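Local coordinates for protein succinylglutamate desuccinylase/aspartoacylase (Ruegeria sp. TM1040, PDB 3NA6) that probably hydrolyses the amide bond of an N-acylated amino acid, as zinc-dependent succinylglutamate desuccinylases and aspartoacylases do, at residues 127-130 and 131-135; 193-196 and 197-201. One frame throughout, in Å; residues are numbered along the deposited sequence.

Contact 1 (127-130 and 131-135); sequences ADYF and QRTLL
The Phe130 ring carries the CD1 methyl of Leu134 over the centre of one face, a CH-pi contact 3.6 Å from CD1 to the ring centroid. Thr133 CB lies over one face of the Tyr129 ring, shifted toward its rim. With CG beside the backbone N (chi1 -63°), Leu134 brings CG obliquely to Tyr129 CE2 at 3.5 Å while CD1 goes over the Phe130 face. At the edge of the Arg132 guanidinium sits the Asp128 carboxylate, gripped side-on: NE reaches OD1 at 2.9 Å and NH2 reaches the syn lone pair of OD2 at 3.0 Å, although the two planes are twisted 43° apart. Asn5 also bonds Asp128 OD2, and Arg132 NH2 also donates a hydrogen bond to Lys3 O. A leucine in place of Arg132 would probably leave the buried Asp128 carboxylate without its countercharge and Lys3 O without this donor. Water 1 joins Asp128 O to Thr133 OG1. Tyr129 O accepts from Thr133 N (i+4) and Leu134 N (i+5), and Leu135 N bonds Phe130 O (i+5) at 2.8 Å. The i+5 pairs mark a pi-type turn near the C-terminal end of helix 122-134, packed against strand 51-55 in the catalytic domain's alpha/beta fold.

Contact 2 (193-196 and 197-201); sequences GMYD and TAVEE
Val199 sets its CG2 methyl over one face of the Tyr195 ring, 4.2 Å from the ring centroid and offset toward the rim, where CZ is the nearest ring atom. This CH-pi contact joins residues four apart, one helical turn. Tyr195 has CG anti to its backbone N (chi1 -173°), and the CG2 branch of Val199 lies beside its own N, directed back along the helix. The same methyl rests 3.5 Å from Tyr195 O, the carbonyl that accepts the Val199 N-H at 3.1 Å. Ala198 CB comes slightly closer to Tyr195 O, at 3.3 Å, and Ala198 N bonds the carbonyl of Met194, a selenomethionine at the N-cap position. These residues make the tight side of the turn.

Asp196 and Glu200 are buried and close along the backbone: Glu200 N bonds Asp196 O, and Glu200 CG passes 3.3 Å from that oxygen. Only their carboxylate ends keep apart, 5.5 Å from Asp196 OD2 to Glu200 OE2, a separation consistent with like charges. Glu200 OE2 is hydrogen-bonded to His160 ND1. The looser, solvent side lies at the partly exposed Met194 and Thr197, whose side chains come no nearer than 4.0 Å, from Met194 CB to Thr197 OG1; that hydroxyl is hydrogen-bonded to Ser191 O.

The short helix 195-200 has one flank on the central sheet: Tyr195 touches Leu53 and Thr55 of strand 51-55, Val199 meets Ala141 of strand 140-143, and Asp196, Val199 and Glu200 all reach Leu206 of strand 205-210. Phe91 meets the Tyr195 ring edge-to-face and Phe114 packs on it as well, while Leu135 of the 131-135 segment touches Tyr195, Ala198 and Val199.

Contacts 1 and 2 illustrate how one sheet can be covered by neighbouring helices that pair side chains a turn apart. Both are largely buried, with a partly exposed fringe, and both use strand 51-55 as a floor; Phe91 is a further shared neighbour. Their centres are 11 Å apart and they touch directly, Leu135 CD2 lying 3.9 Å from Val199 CG2 and Gln131 OE1 3.4 Å from Ala198 CB. The chemistry differs with position: contact 1 lies where i+4 bonds give way to i+5, with an internal salt bridge tied to the N-terminal stretch, whereas contact 2 opens a helix, with regular i+4 bonds and a glutamate, Glu200, hydrogen-bonded to His160 outside the helix.

Contact 1 (127-130 and 131-135)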
loop_
_atom_site.group_PDB
_atom_site.type_symbol
_atom_site.label_atom_id
_atom_site.label_comp_id
_atom_site.label_asym_id
_atom_site.label_seq_id
_atom_site.Cartn_x
_atom_site.Cartn_y
_atom_site.Cartn_z
ATOM N N ALA A 127 19.460 17.854 9.023
ATOM C CA ALA A 127 20.027 19.068 8.454
ATOM C C ALA A 127 20.437 20.065 9.537
ATOM O O ALA A 127 21.539 20.623 9.508
ATOM C CB ALA A 127 19.033 19.731 7.493
ATOM N N ASP A 128 19.569 20.264 10.508
ATOM C CA ASP A 128 19.858 21.203 11.583
ATOM C C ASP A 128 21.098 20.808 12.403
ATOM O O ASP A 128 21.861 21.663 12.844
ATOM C CB ASP A 128 18.650 21.350 12.515
ATOM C CG ASP A 128 18.937 22.267 13.671
ATOM O OD1 ASP A 128 18.869 23.510 13.480
ATOM O OD2 ASP A 128 19.278 21.739 14.742
ATOM N N TYR A 129 21.278 19.517 12.625
ATOM C CA TYR A 129 22.425 19.036 13.377
ATOM C C TYR A 129 23.710 19.277 12.587
ATOM O O TYR A 129 24.742 19.634 13.150
ATOM C CB TYR A 129 22.266 17.545 13.731
ATOM C CG TYR A 129 23.358 17.025 14.622
ATOM C CD1 TYR A 129 23.401 17.351 15.974
ATOM C CD2 TYR A 129 24.346 16.215 14.124
ATOM C CE1 TYR A 129 24.414 16.880 16.773
ATOM C CE2 TYR A 129 25.334 15.736 14.922
ATOM C CZ TYR A 129 25.378 16.077 16.223
ATOM O OH TYR A 129 26.392 15.588 16.990
ATOM N N PHE A 130 23.659 19.036 11.281
ATOM C CA PHE A 130 24.808 19.314 10.432
ATOM C C PHE A 130 25.074 20.804 10.356
ATOM O O PHE A 130 26.215 21.220 10.489
ATOM C CB PHE A 130 24.666 18.650 9.045
ATOM C CG PHE A 130 25.072 17.176 9.050
ATOM C CD1 PHE A 130 24.327 16.247 9.785
ATOM C CD2 PHE A 130 26.212 16.750 8.414
ATOM C CE1 PHE A 130 24.689 14.954 9.853
ATOM C CE2 PHE A 130 26.595 15.425 8.476
ATOM C CZ PHE A 130 25.827 14.526 9.181
ATOM N N GLN A 131 24.031 21.604 10.150
ATOM C CA GLN A 131 24.168 23.066 10.051
ATOM C C GLN A 131 24.795 23.703 11.295
ATOM O O GLN A 131 25.724 24.495 11.181
ATOM C CB GLN A 131 22.793 23.697 9.853
ATOM C CG GLN A 131 22.772 25.232 9.694
ATOM C CD GLN A 131 23.259 25.708 8.332
ATOM O OE1 GLN A 131 22.922 25.126 7.299
ATOM N NE2 GLN A 131 24.067 26.769 8.329
ATOM N N ARG A 132 24.292 23.344 12.475
ATOM C CA ARG A 132 24.663 24.044 13.715
ATOM C C ARG A 132 25.670 23.314 14.594
ATOM O O ARG A 132 26.301 23.945 15.434
ATOM C CB ARG A 132 23.404 24.382 14.528
ATOM C CG ARG A 132 22.502 25.405 13.795
ATOM C CD ARG A 132 21.474 26.067 14.707
ATOM N NE ARG A 132 20.595 25.044 15.260
ATOM C CZ ARG A 132 20.280 24.886 16.540
ATOM N NH1 ARG A 132 20.693 25.745 17.463
ATOM N NH2 ARG A 132 19.505 23.876 16.886
ATOM N N THR A 133 25.847 22.005 14.421
ATOM C CA THR A 133 26.751 21.274 15.291
ATOM C C THR A 133 27.959 20.756 14.540
ATOM O O THR A 133 29.078 21.070 14.909
ATOM C CB THR A 133 26.033 20.130 16.057
ATOM O OG1 THR A 133 24.925 20.687 16.757
ATOM C CG2 THR A 133 26.971 19.454 17.063
ATOM N N LEU A 134 27.767 19.982 13.475
ATOM C CA LEU A 134 28.897 19.382 12.811
ATOM C C LEU A 134 29.673 20.349 11.902
ATOM O O LEU A 134 30.895 20.449 12.006
ATOM C CB LEU A 134 28.475 18.133 12.055
ATOM C CG LEU A 134 27.931 16.979 12.896
ATOM C CD1 LEU A 134 27.692 15.777 11.983
ATOM C CD2 LEU A 134 28.956 16.646 14.015
ATOM N N LEU A 135 28.990 21.034 10.999
ATOM C CA LEU A 135 29.679 21.951 10.072
ATOM C C LEU A 135 30.529 22.992 10.804
ATOM O O LEU A 135 31.638 23.261 10.375
ATOM C CB LEU A 135 28.727 22.654 9.081
ATOM C CG LEU A 135 28.359 21.806 7.842
ATOM C CD1 LEU A 135 27.284 22.481 6.945
ATOM C CD2 LEU A 135 29.635 21.524 7.079
HETATM O O HOH W 1 22.435 21.373 15.814
#

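Contact 2 (193-196 and 197-201)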
loop_
_atom_site.group_PDB
_atom_site.type_symbol
_atom_site.label_atom_id
_atom_site.label_comp_id
_atom_site.label_asym_id
_atom_site.label_seq_id
_atom_site.Cartn_x
_atom_site.Cartn_y
_atom_site.Cartn_z
ATOM N N GLY A 193 18.584 26.341 0.135
ATOM C CA GLY A 193 18.345 25.101 0.868
ATOM C C GLY A 193 19.328 23.954 0.671
ATOM O O GLY A 193 19.210 22.929 1.323
HETATM N N MSE A 194 20.290 24.113 -0.237
HETATM C CA MSE A 194 21.241 23.060 -0.499
HETATM C C MSE A 194 22.374 22.969 0.536
HETATM O O MSE A 194 22.809 23.964 1.133
HETATM C CB MSE A 194 21.795 23.189 -1.908
HETATM C CG MSE A 194 20.832 22.621 -2.971
HETATM SE SE MSE A 194 21.678 22.795 -4.673
HETATM C CE MSE A 194 22.744 21.219 -4.693
ATOM N N TYR A 195 22.811 21.736 0.756
ATOM C CA TYR A 195 23.951 21.442 1.583
ATOM C C TYR A 195 25.173 22.201 1.104
ATOM O O TYR A 195 25.857 22.802 1.903
ATOM C CB TYR A 195 24.241 19.953 1.584
ATOM C CG TYR A 195 25.320 19.572 2.559
ATOM C CD1 TYR A 195 25.188 19.825 3.909
ATOM C CD2 TYR A 195 26.471 18.939 2.126
ATOM C CE1 TYR A 195 26.184 19.452 4.803
ATOM C CE2 TYR A 195 27.459 18.583 3.006
ATOM C CZ TYR A 195 27.309 18.824 4.335
ATOM O OH TYR A 195 28.322 18.451 5.187
ATOM N N ASP A 196 25.427 22.189 -0.195
ATOM C CA ASP A 196 26.585 22.891 -0.741
ATOM C C ASP A 196 26.591 24.350 -0.310
ATOM O O ASP A 196 27.630 24.885 0.054
ATOM C CB ASP A 196 26.605 22.854 -2.264
ATOM C CG ASP A 196 26.659 21.429 -2.847
ATOM O OD1 ASP A 196 27.117 20.474 -2.174
ATOM O OD2 ASP A 196 26.244 21.283 -4.016
ATOM N N THR A 197 25.432 24.992 -0.382
ATOM C CA THR A 197 25.300 26.390 0.056
ATOM C C THR A 197 25.593 26.565 1.556
ATOM O O THR A 197 26.278 27.498 1.954
ATOM C CB THR A 197 23.929 26.930 -0.366
ATOM O OG1 THR A 197 23.749 26.637 -1.755
ATOM C CG2 THR A 197 23.793 28.436 -0.139
ATOM N N ALA A 198 25.110 25.645 2.378
ATOM C CA ALA A 198 25.369 25.673 3.809
ATOM C C ALA A 198 26.884 25.716 4.093
ATOM O O ALA A 198 27.340 26.475 4.950
ATOM C CB ALA A 198 24.737 24.440 4.488
ATOM N N VAL A 199 27.646 24.911 3.358
ATOM C CA VAL A 199 29.099 24.862 3.534
ATOM C C VAL A 199 29.770 26.126 3.004
ATOM O O VAL A 199 30.495 26.809 3.729
ATOM C CB VAL A 199 29.701 23.638 2.849
ATOM C CG1 VAL A 199 31.228 23.597 3.079
ATOM C CG2 VAL A 199 28.997 22.371 3.352
ATOM N N GLU A 200 29.474 26.454 1.764
ATOM C CA GLU A 200 30.122 27.539 1.071
ATOM C C GLU A 200 29.842 28.911 1.683
ATOM O O GLU A 200 30.725 29.774 1.739
ATOM C CB GLU A 200 29.707 27.512 -0.396
ATOM C CG GLU A 200 30.314 26.360 -1.135
ATOM C CD GLU A 200 29.579 26.084 -2.450
ATOM O OE1 GLU A 200 28.534 26.729 -2.686
ATOM O OE2 GLU A 200 30.047 25.222 -3.226
ATOM N N GLU A 201 28.629 29.132 2.161
ATOM C CA GLU A 201 28.325 30.445 2.730
ATOM C C GLU A 201 29.001 30.686 4.073
ATOM O O GLU A 201 29.093 31.844 4.515
ATOM C CB GLU A 201 26.809 30.730 2.751
ATOM C CG GLU A 201 26.073 30.051 3.879
ATOM C CD GLU A 201 24.556 30.368 3.920
ATOM O OE1 GLU A 201 24.055 31.171 3.084
ATOM O OE2 GLU A 201 23.883 29.786 4.808
#